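Collagen adhesin (Staphylococcus aureus, PDB 2F68) binds collagen as a surface adhesin of the bacterium, probably by closing its two beta domains around the collagen triple helix in a "hug". Local coordinates at residues 95-98 with 99-102. Numbering follows the deposited sequence.
Sequences NDKV and EKLS
K100 folds its side chain back over the preceding turn and gives its ammonium group to the backbone carbonyl of K97. The bond from K100 NZ to K97 O is 2.9 Å. It lies in the carbonyl plane, on a lone pair, with a C=O...N angle of 124°. K100 CG sits between its own backbone N and carbonyl carbon (chi1 70°), which brings CG to 3.3 Å from K97 O. The chain then runs extended to a last bend at chi4, which helps bring NZ to K97 O. K100 NZ also lies 3.5 Å from K97 CB. The K97 side chain, bent at chi2 and chi4, takes its own ammonium to a salt bridge with E78. V98 CG2 and L101 CD1 make a loose apolar contact at 4.4 Å, and both residues are buried. The backbone bonds E99 N to D96 O and L101 N to V98 O are weak. An Asx turn, K97 N to N95 OD1 at 3.1 Å, opens this loop between strands 89-94 and 104-116 of the Ig-like domain. K100 NZ to K97 O is the shortest hydrogen bond between the two halves of the turn and probably adds to the weak backbone bonds, and E78 would offset the charge of K97 near K100.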
loop_
_atom_site.group_PDB
_atom_site.type_symbol
_atom_site.label_atom_id
_atom_site.label_comp_id
_atom_site.label_asym_id
_atom_site.label_seq_id
_atom_site.Cartn_x
_atom_site.Cartn_y
_atom_site.Cartn_z
ATOM N N ASN A 95 -3.457 -18.695 21.743
ATOM C CA ASN A 95 -3.673 -20.143 21.746
ATOM C C ASN A 95 -3.470 -20.769 23.133
ATOM O O ASN A 95 -3.426 -20.056 24.137
ATOM C CB ASN A 95 -2.810 -20.833 20.676
ATOM C CG ASN A 95 -1.339 -20.459 20.768
ATOM O OD1 ASN A 95 -0.709 -20.607 21.816
ATOM N ND2 ASN A 95 -0.782 -19.986 19.660
ATOM N N ASP A 96 -3.354 -22.096 23.178
ATOM C CA ASP A 96 -3.242 -22.838 24.440
ATOM C C ASP A 96 -1.899 -22.656 25.158
ATOM O O ASP A 96 -1.788 -22.937 26.354
ATOM C CB ASP A 96 -3.535 -24.329 24.218
ATOM C CG ASP A 96 -2.604 -24.969 23.199
ATOM O OD1 ASP A 96 -1.413 -25.181 23.516
ATOM O OD2 ASP A 96 -3.071 -25.279 22.083
ATOM N N LYS A 97 -0.893 -22.184 24.425
ATOM C CA LYS A 97 0.461 -22.020 24.960
ATOM C C LYS A 97 0.617 -20.785 25.858
ATOM O O LYS A 97 1.652 -20.615 26.506
ATOM C CB LYS A 97 1.491 -21.981 23.822
ATOM C CG LYS A 97 1.552 -23.241 22.959
ATOM C CD LYS A 97 2.371 -24.347 23.617
ATOM C CE LYS A 97 2.463 -25.582 22.729
ATOM N NZ LYS A 97 3.282 -25.351 21.504
ATOM N N VAL A 98 -0.407 -19.934 25.893
ATOM C CA VAL A 98 -0.385 -18.722 26.717
ATOM C C VAL A 98 -0.832 -19.001 28.161
ATOM O O VAL A 98 -0.598 -18.189 29.060
ATOM C CB VAL A 98 -1.219 -17.573 26.070
ATOM C CG1 VAL A 98 -2.710 -17.719 26.377
ATOM C CG2 VAL A 98 -0.705 -16.208 26.518
ATOM N N GLU A 99 -1.462 -20.156 28.371
ATOM C CA GLU A 99 -1.989 -20.540 29.684
ATOM C C GLU A 99 -0.899 -20.964 30.669
ATOM O O GLU A 99 -1.106 -20.919 31.884
ATOM C CB GLU A 99 -3.038 -21.648 29.543
ATOM C CG GLU A 99 -4.348 -21.191 28.903
ATOM C CD GLU A 99 -5.421 -22.271 28.887
ATOM O OE1 GLU A 99 -5.081 -23.469 28.993
ATOM O OE2 GLU A 99 -6.612 -21.917 28.760
ATOM N N LYS A 100 0.256 -21.373 30.145
ATOM C CA LYS A 100 1.396 -21.758 30.979
ATOM C C LYS A 100 2.197 -20.544 31.462
ATOM O O LYS A 100 3.049 -20.665 32.346
ATOM C CB LYS A 100 2.307 -22.750 30.239
ATOM C CG LYS A 100 3.089 -22.160 29.068
ATOM C CD LYS A 100 4.017 -23.192 28.444
ATOM C CE LYS A 100 4.886 -22.581 27.351
ATOM N NZ LYS A 100 4.104 -22.196 26.142
ATOM N N LEU A 101 1.913 -19.381 30.879
ATOM C CA LEU A 101 2.633 -18.150 31.192
ATOM C C LEU A 101 1.918 -17.297 32.238
ATOM O O LEU A 101 0.696 -17.129 32.190
ATOM C CB LEU A 101 2.870 -17.324 29.922
ATOM C CG LEU A 101 3.764 -17.903 28.820
ATOM C CD1 LEU A 101 3.523 -17.169 27.513
ATOM C CD2 LEU A 101 5.241 -17.853 29.205
ATOM N N SER A 102 2.696 -16.769 33.179
ATOM C CA SER A 102 2.199 -15.844 34.194
ATOM C C SER A 102 2.894 -14.491 34.055
ATOM O O SER A 102 3.982 -14.407 33.477
ATOM C CB SER A 102 2.415 -16.416 35.598
ATOM O OG SER A 102 3.788 -16.669 35.845
#